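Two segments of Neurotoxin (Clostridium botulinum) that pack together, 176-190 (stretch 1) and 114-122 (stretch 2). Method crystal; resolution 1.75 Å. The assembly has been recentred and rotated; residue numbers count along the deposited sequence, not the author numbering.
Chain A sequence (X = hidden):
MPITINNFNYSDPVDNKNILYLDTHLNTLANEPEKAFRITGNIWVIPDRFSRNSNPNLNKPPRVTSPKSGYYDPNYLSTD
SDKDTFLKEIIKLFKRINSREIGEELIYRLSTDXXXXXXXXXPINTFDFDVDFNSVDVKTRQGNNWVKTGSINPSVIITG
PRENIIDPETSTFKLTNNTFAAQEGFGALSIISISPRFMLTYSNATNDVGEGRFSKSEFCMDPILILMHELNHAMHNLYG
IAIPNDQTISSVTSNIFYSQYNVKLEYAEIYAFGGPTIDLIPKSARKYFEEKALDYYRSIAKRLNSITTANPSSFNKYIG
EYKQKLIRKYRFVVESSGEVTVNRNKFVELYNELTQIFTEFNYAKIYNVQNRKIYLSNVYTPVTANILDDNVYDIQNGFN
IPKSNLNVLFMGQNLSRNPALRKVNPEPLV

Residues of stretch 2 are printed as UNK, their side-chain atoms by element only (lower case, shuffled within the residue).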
# COMPACT_ATOMS: atom_id res chain seq x y z
N THR A 176 0.34 -17.83 14.20
CA THR A 176 -0.50 -18.97 13.86
C THR A 176 -1.86 -19.07 14.54
O THR A 176 -2.88 -19.25 13.87
CB THR A 176 0.26 -20.30 14.12
OG1 THR A 176 1.48 -20.30 13.37
CG2 THR A 176 -0.59 -21.48 13.69
N ASN A 177 -1.89 -18.96 15.87
CA ASN A 177 -3.15 -19.09 16.61
C ASN A 177 -4.05 -17.86 16.68
O ASN A 177 -5.04 -17.86 17.42
CB ASN A 177 -2.87 -19.59 18.03
CG ASN A 177 -2.22 -20.96 18.04
OD1 ASN A 177 -2.71 -21.90 17.42
ND2 ASN A 177 -1.10 -21.08 18.75
N ASN A 178 -3.74 -16.81 15.92
CA ASN A 178 -4.57 -15.62 15.93
C ASN A 178 -5.30 -15.46 14.60
O ASN A 178 -5.06 -16.22 13.65
CB ASN A 178 -3.73 -14.36 16.18
CG ASN A 178 -2.96 -14.41 17.49
OD1 ASN A 178 -3.48 -14.86 18.51
ND2 ASN A 178 -1.72 -13.93 17.46
N THR A 179 -6.20 -14.49 14.54
CA THR A 179 -6.93 -14.18 13.31
C THR A 179 -6.39 -12.83 12.86
O THR A 179 -5.69 -12.17 13.63
CB THR A 179 -8.45 -14.09 13.57
OG1 THR A 179 -8.70 -13.15 14.62
CG2 THR A 179 -9.01 -15.45 13.95
N PHE A 180 -6.71 -12.41 11.64
CA PHE A 180 -6.21 -11.13 11.12
C PHE A 180 -6.85 -9.89 11.73
O PHE A 180 -8.02 -9.58 11.47
CB PHE A 180 -6.35 -11.09 9.60
CG PHE A 180 -5.39 -11.98 8.88
CD1 PHE A 180 -4.03 -11.68 8.84
CD2 PHE A 180 -5.83 -13.14 8.24
CE1 PHE A 180 -3.13 -12.51 8.18
CE2 PHE A 180 -4.94 -13.99 7.58
CZ PHE A 180 -3.58 -13.67 7.55
N ALA A 181 -6.07 -9.16 12.53
CA ALA A 181 -6.54 -7.95 13.18
C ALA A 181 -6.96 -6.86 12.18
O ALA A 181 -7.79 -6.02 12.50
CB ALA A 181 -5.45 -7.41 14.11
N ALA A 182 -6.39 -6.89 10.98
CA ALA A 182 -6.72 -5.90 9.95
C ALA A 182 -8.17 -6.01 9.49
O ALA A 182 -8.71 -5.08 8.88
CB ALA A 182 -5.79 -6.06 8.75
N GLN A 183 -8.79 -7.15 9.77
CA GLN A 183 -10.18 -7.39 9.37
C GLN A 183 -11.12 -7.28 10.57
O GLN A 183 -12.32 -7.51 10.45
CB GLN A 183 -10.31 -8.80 8.79
CG GLN A 183 -9.33 -9.12 7.68
CD GLN A 183 -9.32 -10.60 7.30
OE1 GLN A 183 -9.88 -11.44 7.99
NE2 GLN A 183 -8.65 -10.91 6.19
N GLU A 184 -10.57 -6.89 11.72
CA GLU A 184 -11.37 -6.83 12.94
C GLU A 184 -11.33 -5.52 13.74
O GLU A 184 -11.32 -5.55 14.97
CB GLU A 184 -10.96 -7.99 13.84
CG GLU A 184 -11.22 -9.36 13.23
CD GLU A 184 -10.48 -10.48 13.95
OE1 GLU A 184 -10.19 -10.34 15.15
OE2 GLU A 184 -10.20 -11.52 13.31
N GLY A 185 -11.30 -4.39 13.04
CA GLY A 185 -11.28 -3.10 13.71
C GLY A 185 -9.94 -2.63 14.27
O GLY A 185 -9.64 -1.43 14.23
N PHE A 186 -9.14 -3.55 14.79
CA PHE A 186 -7.84 -3.18 15.36
C PHE A 186 -6.92 -2.54 14.33
O PHE A 186 -6.35 -1.48 14.55
CB PHE A 186 -7.11 -4.41 15.89
CG PHE A 186 -7.89 -5.20 16.91
CD1 PHE A 186 -8.05 -4.73 18.20
CD2 PHE A 186 -8.44 -6.43 16.56
CE1 PHE A 186 -8.76 -5.47 19.15
CE2 PHE A 186 -9.15 -7.18 17.50
CZ PHE A 186 -9.31 -6.70 18.79
N GLY A 187 -6.79 -3.23 13.20
CA GLY A 187 -5.88 -2.77 12.17
C GLY A 187 -4.56 -3.44 12.50
O GLY A 187 -4.44 -4.06 13.56
N ALA A 188 -3.58 -3.33 11.62
CA ALA A 188 -2.27 -3.94 11.85
C ALA A 188 -1.26 -3.36 10.88
O ALA A 188 -1.62 -2.71 9.91
CB ALA A 188 -2.37 -5.45 11.65
N LEU A 189 0.02 -3.60 11.16
CA LEU A 189 1.09 -3.11 10.29
C LEU A 189 0.94 -3.73 8.90
O LEU A 189 0.65 -4.92 8.78
CB LEU A 189 2.45 -3.50 10.89
CG LEU A 189 3.71 -3.19 10.09
CD1 LEU A 189 4.89 -3.06 11.04
CD2 LEU A 189 3.96 -4.28 9.05
N SER A 190 1.14 -2.92 7.87
CA SER A 190 1.05 -3.39 6.49
C SER A 190 2.41 -3.32 5.82
O SER A 190 3.18 -2.40 6.07
CB SER A 190 0.09 -2.53 5.66
OG SER A 190 -1.27 -2.69 6.04
N UNK A 114 -2.44 4.96 14.15
CA UNK A 114 -1.79 3.68 14.38
C UNK A 114 -2.76 2.51 14.59
O UNK A 114 -3.93 2.71 14.90
c UNK A 114 -1.74 3.94 16.87
c UNK A 114 0.11 4.89 15.50
c UNK A 114 -0.88 3.73 15.62
c UNK A 114 -1.01 3.64 18.18
N UNK A 115 -2.27 1.28 14.40
CA UNK A 115 -3.11 0.10 14.61
C UNK A 115 -3.44 0.07 16.09
O UNK A 115 -2.63 0.52 16.91
c UNK A 115 -0.98 0.90 13.80
c UNK A 115 -2.19 -1.05 14.24
c UNK A 115 -1.28 -0.46 13.21
N UNK A 116 -4.62 -0.42 16.45
CA UNK A 116 -4.93 -0.52 17.87
C UNK A 116 -3.89 -1.51 18.40
O UNK A 116 -3.61 -2.52 17.75
c UNK A 116 -7.80 -0.45 21.52
c UNK A 116 -6.58 -2.52 21.61
c UNK A 116 -6.33 -1.12 18.08
c UNK A 116 -6.70 -1.28 19.53
c UNK A 116 -7.35 -1.55 22.24
c UNK A 116 -6.26 -2.37 20.26
c UNK A 116 -7.47 -0.32 20.17
N UNK A 117 -3.29 -1.22 19.57
CA UNK A 117 -2.29 -2.15 20.09
C UNK A 117 -2.89 -3.43 20.66
O UNK A 117 -3.10 -3.56 21.86
c UNK A 117 -2.67 -0.42 21.66
c UNK A 117 -3.38 -0.00 20.39
c UNK A 117 -1.58 -1.31 21.16
N UNK A 118 -3.16 -4.38 19.77
CA UNK A 118 -3.73 -5.65 20.19
C UNK A 118 -4.43 -6.39 19.07
O UNK A 118 -4.52 -5.91 17.94
N UNK A 119 -4.92 -7.58 19.39
CA UNK A 119 -5.66 -8.39 18.44
C UNK A 119 -6.77 -9.13 19.18
O UNK A 119 -7.02 -8.85 20.35
n UNK A 119 -3.00 -10.99 18.17
c UNK A 119 -4.74 -9.39 17.70
o UNK A 119 -4.56 -10.63 19.75
c UNK A 119 -4.09 -10.39 18.64
N UNK A 120 -7.43 -10.06 18.50
CA UNK A 120 -8.53 -10.80 19.10
C UNK A 120 -8.19 -11.47 20.43
O UNK A 120 -9.03 -11.56 21.32
n UNK A 120 -8.47 -14.20 18.04
o UNK A 120 -6.93 -12.69 17.38
c UNK A 120 -9.07 -11.85 18.11
c UNK A 120 -8.06 -12.95 17.82
N UNK A 121 -6.95 -11.92 20.58
CA UNK A 121 -6.53 -12.59 21.80
C UNK A 121 -5.94 -11.70 22.90
O UNK A 121 -5.52 -12.20 23.95
c UNK A 121 -5.55 -13.72 21.47
n UNK A 121 -5.69 -15.38 19.71
o UNK A 121 -7.24 -15.40 21.33
c UNK A 121 -6.24 -14.91 20.82
N UNK A 122 -5.91 -10.40 22.67
CA UNK A 122 -5.39 -9.47 23.67
C UNK A 122 -6.46 -9.24 24.73
O UNK A 122 -7.63 -9.02 24.41
o UNK A 122 -4.04 -8.29 22.03
c UNK A 122 -4.51 -7.15 24.11
c UNK A 122 -5.04 -8.11 23.04
O HOH W 1 -2.91 -5.30 15.53
O HOH W 2 -7.31 -10.28 15.70
O HOH W 3 -7.53 -17.02 17.65

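Position 114 carries four side-chain carbons, forked at the first, with one arm two carbons long. That branching is isoleucine; Ile114 makes no contact with stretch 1.

At position 115 three carbons close a ring onto the backbone N, and the ring packs against the backbone of Gly187 and Ala188. The closure defines proline. Its CA-to-CB bond points toward stretch 1, and Pro115 CG lies 3.7 Å from Ala188 C, while Pro115 CB lies 3.8 Å from Gly187 C.

Position 116 shows one carbon followed by a six-carbon ring with no heteroatom, set against the Phe186 ring: phenylalanine. Phe116 N donates to Phe186 O at 2.8 Å and 172°, a nearly linear bond. The two rings meet obliquely, planes at 57°, with Phe116 CD2 3.6 Å from Phe186 CD1, near the plane of the Phe186 ring.

Position 117 again has three carbons closed onto N: Pro117, its CA-to-CB bond pointing away from stretch 1 and its side chain out of contact.

Position 118 has no side-chain atoms, so it is glycine. Its phi/psi of 159/177 would jam a CB against the preceding carbonyl. The backbone serves the contact: Gly118 O lies 3.6 Å from Phe186 CG. Water 1 donates to Gly118 O (3.0 Å) and Gly187 O (2.8 Å), bridging the backbones.

Position 119 has two carbons, the second bearing one oxygen and one nitrogen, with its end close to Asn178. The pattern is asparagine. Asn119 CA stands 3.9 Å from the centroid of the Phe186 ring and 13° off its normal, a CH-pi contact over the face. Asn119 ND2 and Asn178 ND2 are 3.3 Å apart, but both are donors and do not bond to each other.

Position 120 repeats that pattern, its side chain against Asn178, Thr179 and Glu184, giving Asn120. Thr179 N donates a weak bond to Asn120 OD1 (3.4 Å, 177°). Water 2 accepts from Asn120 N (2.8 Å) and donates to Glu184 OE1 (2.9 Å).

Position 121 has the same two carbons, oxygen and nitrogen, the nitrogen meeting Asn178 OD1: a third asparagine in a row, Asn121. Its ND2 donates to Asn178 OD1 at 2.6 Å and 157°.

Position 122 has one carbon carrying an oxygen and a carbon, which is threonine. Thr122 does not reach stretch 1; its OG1 accepts from Asn119 N (2.9 Å).

The contact buries 560 Å², both sides summed. Phe186 gives up 109 Å², the largest share, its ring packed against Phe116 and the Gly118-Asn119 backbone while its carbonyl holds Phe116 N. Beyond this apolar centre, the asparagine turn meets stretch 1 through one good bond to Asn178 OD1 and one weak bond from Thr179 N, and waters complete the links.

Stretch 2, residues 114-122: IPFPGNNNT
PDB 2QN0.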